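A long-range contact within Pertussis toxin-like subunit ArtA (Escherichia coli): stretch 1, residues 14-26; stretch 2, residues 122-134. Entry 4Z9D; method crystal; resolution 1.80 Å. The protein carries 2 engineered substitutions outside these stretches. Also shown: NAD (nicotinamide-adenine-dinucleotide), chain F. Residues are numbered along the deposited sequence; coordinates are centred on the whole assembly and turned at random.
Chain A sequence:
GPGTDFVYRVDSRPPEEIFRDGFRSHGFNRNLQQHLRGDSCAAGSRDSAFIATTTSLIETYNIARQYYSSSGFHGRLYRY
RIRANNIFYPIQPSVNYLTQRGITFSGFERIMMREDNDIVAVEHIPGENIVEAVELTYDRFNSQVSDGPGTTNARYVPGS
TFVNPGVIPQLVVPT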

# COMPACT_ATOMS: atom_id res chain seq x y z
N PRO A 14 13.20 -7.27 -0.82
CA PRO A 14 14.30 -6.38 -0.43
C PRO A 14 14.58 -5.26 -1.43
O PRO A 14 14.17 -5.35 -2.58
CB PRO A 14 15.50 -7.34 -0.36
CG PRO A 14 15.19 -8.37 -1.41
CD PRO A 14 13.69 -8.55 -1.37
N PRO A 15 15.27 -4.20 -0.98
CA PRO A 15 15.50 -2.99 -1.79
C PRO A 15 16.20 -3.29 -3.10
O PRO A 15 15.94 -2.64 -4.11
CB PRO A 15 16.37 -2.12 -0.88
CG PRO A 15 16.03 -2.55 0.49
CD PRO A 15 15.69 -4.01 0.42
N GLU A 16 17.09 -4.28 -3.09
CA GLU A 16 17.83 -4.58 -4.30
C GLU A 16 16.91 -4.94 -5.46
O GLU A 16 17.11 -4.49 -6.59
CB GLU A 16 18.81 -5.72 -4.03
CG GLU A 16 19.63 -6.11 -5.22
CD GLU A 16 20.54 -5.02 -5.70
OE1 GLU A 16 20.81 -4.06 -4.94
OE2 GLU A 16 20.97 -5.12 -6.87
N GLU A 17 15.87 -5.70 -5.15
CA GLU A 17 14.85 -6.03 -6.14
C GLU A 17 13.92 -4.84 -6.40
O GLU A 17 13.67 -4.45 -7.54
CB GLU A 17 14.05 -7.24 -5.68
CG GLU A 17 12.97 -7.65 -6.65
CD GLU A 17 12.05 -8.71 -6.08
OE1 GLU A 17 12.42 -9.30 -5.05
OE2 GLU A 17 10.99 -8.96 -6.69
N ILE A 18 13.41 -4.28 -5.30
CA ILE A 18 12.39 -3.25 -5.36
C ILE A 18 12.90 -1.91 -5.90
O ILE A 18 12.20 -1.26 -6.67
CB ILE A 18 11.73 -3.08 -3.97
CG1 ILE A 18 11.06 -4.40 -3.55
CG2 ILE A 18 10.72 -1.96 -3.98
CD1 ILE A 18 10.03 -4.92 -4.59
N PHE A 19 14.11 -1.50 -5.54
CA PHE A 19 14.64 -0.23 -6.05
C PHE A 19 14.80 -0.30 -7.57
O PHE A 19 14.64 0.70 -8.28
CB PHE A 19 15.99 0.10 -5.43
CG PHE A 19 15.92 0.58 -4.01
CD1 PHE A 19 17.08 0.74 -3.28
CD2 PHE A 19 14.70 0.86 -3.40
CE1 PHE A 19 17.04 1.17 -1.97
CE2 PHE A 19 14.66 1.31 -2.09
CZ PHE A 19 15.84 1.46 -1.37
N ARG A 20 15.07 -1.51 -8.04
CA ARG A 20 15.36 -1.74 -9.45
C ARG A 20 14.04 -1.86 -10.20
O ARG A 20 13.81 -1.18 -11.20
CB ARG A 20 16.17 -3.02 -9.64
CG ARG A 20 16.49 -3.35 -11.10
CD ARG A 20 16.45 -4.85 -11.33
NE ARG A 20 17.33 -5.61 -10.46
CZ ARG A 20 17.00 -6.79 -9.95
NH1 ARG A 20 17.84 -7.45 -9.16
NH2 ARG A 20 15.79 -7.29 -10.19
N ASP A 21 13.16 -2.72 -9.69
CA ASP A 21 11.94 -3.13 -10.39
C ASP A 21 10.68 -2.36 -10.01
O ASP A 21 9.70 -2.37 -10.76
CB ASP A 21 11.69 -4.61 -10.15
CG ASP A 21 12.79 -5.49 -10.68
OD1 ASP A 21 13.55 -5.00 -11.54
OD2 ASP A 21 12.92 -6.65 -10.23
N GLY A 22 10.70 -1.70 -8.86
CA GLY A 22 9.48 -1.09 -8.36
C GLY A 22 8.50 -2.15 -7.90
O GLY A 22 8.88 -3.31 -7.69
N PHE A 23 7.25 -1.76 -7.71
CA PHE A 23 6.18 -2.69 -7.36
C PHE A 23 5.27 -2.93 -8.54
O PHE A 23 5.03 -2.03 -9.33
CB PHE A 23 5.36 -2.16 -6.18
CG PHE A 23 6.15 -1.97 -4.90
CD1 PHE A 23 6.47 -3.07 -4.11
CD2 PHE A 23 6.49 -0.70 -4.45
CE1 PHE A 23 7.17 -2.90 -2.92
CE2 PHE A 23 7.19 -0.54 -3.25
CZ PHE A 23 7.53 -1.64 -2.49
N ARG A 24 4.76 -4.16 -8.67
CA ARG A 24 3.74 -4.45 -9.68
C ARG A 24 2.57 -5.19 -9.04
O ARG A 24 2.77 -6.04 -8.17
CB ARG A 24 4.34 -5.25 -10.85
CG ARG A 24 3.32 -5.65 -11.91
CD ARG A 24 3.97 -6.01 -13.27
NE ARG A 24 4.71 -4.90 -13.86
CZ ARG A 24 4.17 -3.91 -14.57
NH1 ARG A 24 4.96 -2.96 -15.07
NH2 ARG A 24 2.86 -3.83 -14.78
N SER A 25 1.35 -4.88 -9.47
CA SER A 25 0.17 -5.51 -8.89
C SER A 25 0.13 -6.99 -9.27
O SER A 25 0.83 -7.41 -10.19
CB SER A 25 -1.11 -4.85 -9.38
OG SER A 25 -1.21 -4.92 -10.79
N HIS A 26 -0.69 -7.76 -8.56
CA HIS A 26 -0.87 -9.18 -8.89
C HIS A 26 -1.51 -9.36 -10.26
O HIS A 26 -1.13 -10.25 -11.03
CB HIS A 26 -1.75 -9.86 -7.84
CG HIS A 26 -1.10 -10.00 -6.50
ND1 HIS A 26 -0.14 -10.96 -6.24
CD2 HIS A 26 -1.29 -9.33 -5.34
CE1 HIS A 26 0.24 -10.86 -4.98
NE2 HIS A 26 -0.44 -9.88 -4.42
N VAL A 122 -2.29 2.07 -9.07
CA VAL A 122 -2.80 1.13 -10.06
C VAL A 122 -1.66 0.54 -10.91
O VAL A 122 -0.83 1.27 -11.47
CB VAL A 122 -3.87 1.79 -10.96
CG1 VAL A 122 -5.09 2.17 -10.11
CG2 VAL A 122 -3.32 3.02 -11.69
N GLU A 123 -1.64 -0.79 -10.99
CA GLU A 123 -0.74 -1.58 -11.84
C GLU A 123 0.74 -1.58 -11.42
O GLU A 123 1.33 -2.64 -11.22
CB GLU A 123 -0.84 -1.14 -13.32
CG GLU A 123 -0.24 -2.20 -14.26
CD GLU A 123 -0.06 -1.74 -15.71
OE1 GLU A 123 -0.92 -1.01 -16.25
OE2 GLU A 123 0.97 -2.13 -16.31
N HIS A 124 1.36 -0.41 -11.30
CA HIS A 124 2.83 -0.37 -11.20
C HIS A 124 3.33 0.91 -10.57
O HIS A 124 2.98 1.99 -11.01
CB HIS A 124 3.45 -0.54 -12.60
CG HIS A 124 4.95 -0.43 -12.62
ND1 HIS A 124 5.77 -1.23 -11.84
CD2 HIS A 124 5.78 0.38 -13.32
CE1 HIS A 124 7.03 -0.91 -12.06
NE2 HIS A 124 7.07 0.06 -12.95
N ILE A 125 4.17 0.77 -9.55
CA ILE A 125 4.96 1.88 -9.01
C ILE A 125 6.40 1.72 -9.46
O ILE A 125 7.06 0.78 -9.07
CB ILE A 125 4.92 1.90 -7.47
CG1 ILE A 125 3.48 2.00 -6.97
CG2 ILE A 125 5.81 3.03 -6.90
CD1 ILE A 125 3.35 1.69 -5.46
N PRO A 126 6.91 2.66 -10.27
CA PRO A 126 8.31 2.58 -10.69
C PRO A 126 9.33 2.64 -9.54
O PRO A 126 9.09 3.28 -8.51
CB PRO A 126 8.47 3.80 -11.61
CG PRO A 126 7.07 4.17 -12.03
CD PRO A 126 6.20 3.81 -10.87
N GLY A 127 10.47 1.98 -9.73
CA GLY A 127 11.56 2.06 -8.78
C GLY A 127 12.00 3.48 -8.51
O GLY A 127 12.37 3.83 -7.38
N GLU A 128 11.95 4.32 -9.55
CA GLU A 128 12.35 5.71 -9.45
C GLU A 128 11.47 6.54 -8.50
O GLU A 128 11.87 7.63 -8.08
CB GLU A 128 12.38 6.34 -10.84
CG GLU A 128 13.66 5.99 -11.59
CD GLU A 128 13.66 6.43 -13.05
OE1 GLU A 128 14.77 6.59 -13.61
OE2 GLU A 128 12.56 6.59 -13.64
N ASN A 129 10.29 6.04 -8.16
CA ASN A 129 9.42 6.71 -7.20
C ASN A 129 9.77 6.39 -5.75
O ASN A 129 9.26 7.02 -4.83
CB ASN A 129 7.96 6.32 -7.42
CG ASN A 129 7.34 7.03 -8.58
OD1 ASN A 129 7.75 6.83 -9.72
ND2 ASN A 129 6.34 7.86 -8.31
N ILE A 130 10.61 5.38 -5.55
CA ILE A 130 10.86 4.90 -4.21
C ILE A 130 12.07 5.60 -3.61
O ILE A 130 13.18 5.53 -4.14
CB ILE A 130 11.04 3.38 -4.19
CG1 ILE A 130 9.78 2.72 -4.78
CG2 ILE A 130 11.28 2.87 -2.77
CD1 ILE A 130 9.99 1.30 -5.24
N VAL A 131 11.84 6.28 -2.50
CA VAL A 131 12.84 7.12 -1.86
C VAL A 131 13.87 6.29 -1.11
O VAL A 131 15.08 6.54 -1.22
CB VAL A 131 12.17 8.11 -0.88
CG1 VAL A 131 13.20 8.98 -0.17
CG2 VAL A 131 11.19 8.99 -1.64
N GLU A 132 13.39 5.33 -0.34
CA GLU A 132 14.24 4.62 0.61
C GLU A 132 13.53 3.40 1.18
O GLU A 132 12.33 3.20 0.99
CB GLU A 132 14.66 5.58 1.75
CG GLU A 132 13.49 6.11 2.58
CD GLU A 132 13.89 7.22 3.55
OE1 GLU A 132 13.04 7.58 4.40
OE2 GLU A 132 15.03 7.74 3.46
N ALA A 133 14.29 2.57 1.87
CA ALA A 133 13.73 1.42 2.55
C ALA A 133 14.30 1.34 3.95
O ALA A 133 15.40 1.81 4.21
CB ALA A 133 14.03 0.16 1.78
N VAL A 134 13.52 0.76 4.86
CA VAL A 134 13.99 0.45 6.21
C VAL A 134 13.64 -0.99 6.54
O VAL A 134 12.46 -1.36 6.51
CB VAL A 134 13.35 1.39 7.26
CG1 VAL A 134 13.76 0.98 8.67
CG2 VAL A 134 13.74 2.83 7.00
PA NAD F . 0.10 -8.01 -1.28
O1A NAD F . 0.26 -6.84 -2.18
O2A NAD F . -0.45 -9.28 -1.81
O5B NAD F . 1.55 -8.28 -0.58
C5B NAD F . 1.84 -9.38 0.29
C4B NAD F . 3.14 -10.04 -0.21
O4B NAD F . 2.93 -10.67 -1.51
C3B NAD F . 4.16 -8.97 -0.50
O3B NAD F . 4.76 -8.57 0.77
C2B NAD F . 5.12 -9.78 -1.32
O2B NAD F . 5.67 -10.79 -0.49
C1B NAD F . 4.15 -10.47 -2.28
N9A NAD F . 3.67 -9.72 -3.50
C8A NAD F . 2.83 -8.70 -3.67
N7A NAD F . 2.73 -8.46 -4.98
C5A NAD F . 3.49 -9.35 -5.63
C6A NAD F . 3.73 -9.55 -6.93
N6A NAD F . 3.13 -8.74 -7.79
N1A NAD F . 4.55 -10.53 -7.37
C2A NAD F . 5.15 -11.36 -6.42
N3A NAD F . 4.88 -11.13 -5.06
C4A NAD F . 4.06 -10.13 -4.70
O3 NAD F . -0.80 -7.60 -0.05
PN NAD F . -0.60 -6.23 0.79
O1N NAD F . -0.18 -5.11 -0.10
O2N NAD F . 0.17 -6.53 2.02
O5D NAD F . -2.12 -5.96 1.16
C5D NAD F . -2.93 -6.93 1.85
C4D NAD F . -4.04 -6.22 2.63
O4D NAD F . -3.34 -5.20 3.43
C3D NAD F . -5.00 -5.47 1.69
O3D NAD F . -6.29 -5.34 2.30
C2D NAD F . -4.33 -4.11 1.68
O2D NAD F . -5.25 -3.08 1.24
C1D NAD F . -3.92 -3.92 3.13
N1N NAD F . -2.91 -2.81 3.23
C2N NAD F . -1.53 -3.08 3.07
C3N NAD F . -0.56 -2.08 3.11
C7N NAD F . 0.81 -2.36 2.96
O7N NAD F . 1.69 -1.40 3.30
N7N NAD F . 1.17 -3.58 2.56
C4N NAD F . -0.98 -0.77 3.32
C5N NAD F . -2.34 -0.48 3.49
C6N NAD F . -3.31 -1.48 3.43
O HOH W 1 10.84 0.43 -11.95

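Three strands and a helix divide this contact into a hydrogen-bonded end and a greasy end, with a pair of glycines pressed together between them. Helix 15-21 runs almost exactly antiparallel to strand 130-134, at 176°, and their axes come within 9.5 Å. Beyond the helix the chain extends into strand 23-24, which pairs antiparallel with strand 124-125, so the two pairings, helix with strand and strand with strand, are both antiparallel.

The short sheet is knit by a reciprocal pair: Phe23 N donates to Ile125 O and Ile125 N donates to Phe23 O, each at 2.9 Å. One step further, Ser25 N reaches Glu123 O at 2.8 Å. Arg24 and His124 form the non-hydrogen-bonded pair between these rungs, with their CA atoms 4.4 Å apart.

The backbones come closest at the junction between helix and strand. Gly22 leaves the helix with positive phi, a conformation that glycine takes easily, and its CA lies 3.8 Å from the CA of Gly127. Backbone fits directly against backbone here: Gly22 CA sits 3.1 Å from Ile125 O, and Gly127 CA sits 3.4 Å from Phe19 O, both as CA-H...O contacts. Neither position has room for a bump. An ideal CB on Gly22 would fall 2.1 Å from Ile125 O, and one on Gly127 would fall 2.2 Å from Phe19 O. The rule is plain: two bare backbones let the helix end settle onto the turn. Water 1 joins the seam, accepting from Gly127 N at 2.7 Å.

Beside this junction, Ile130 is the bump and three side chains shape its hollow. Its CD1 meets Ile18 CG2 at 3.6 Å and Phe23 CE2 at 3.9 Å, while its CG2 meets Phe19 CE2 at 3.8 Å. Phe19 starts with its CA-to-CB bond pointing away, yet its m rotamer (chi1 -75°) brings the ring end back to the strand. The ring tip then uses the space over a small residue: Phe19 CZ lies 3.9 Å from Ala133 CB, and the ring edge faces the backbone at Ala133 N. That same methyl also receives Pro15, whose CG approaches Ala133 CB to 3.6 Å at the start of the helix. Phe23 and Ile125 extend the apolar patch on one face of the sheet, with Phe23 CD2 4.1 Å from Ile125 CD1.

The other face carries Arg24 and His124, and its chemistry is polar. The Arg24 guanidinium lies flat on the His124 ring, planes at 11° and centres 4.5 Å apart, while its edge is left for charge: Arg24 NH2 makes a salt bridge to Glu123 OE2 at 3.0 Å. The imidazole turns its own edge to the opposite strand, where His124 ND1 donates to Phe23 O at 2.7 Å. Here the guanidinium and the imidazole stack by their faces and leave their edges for hydrogen bonds.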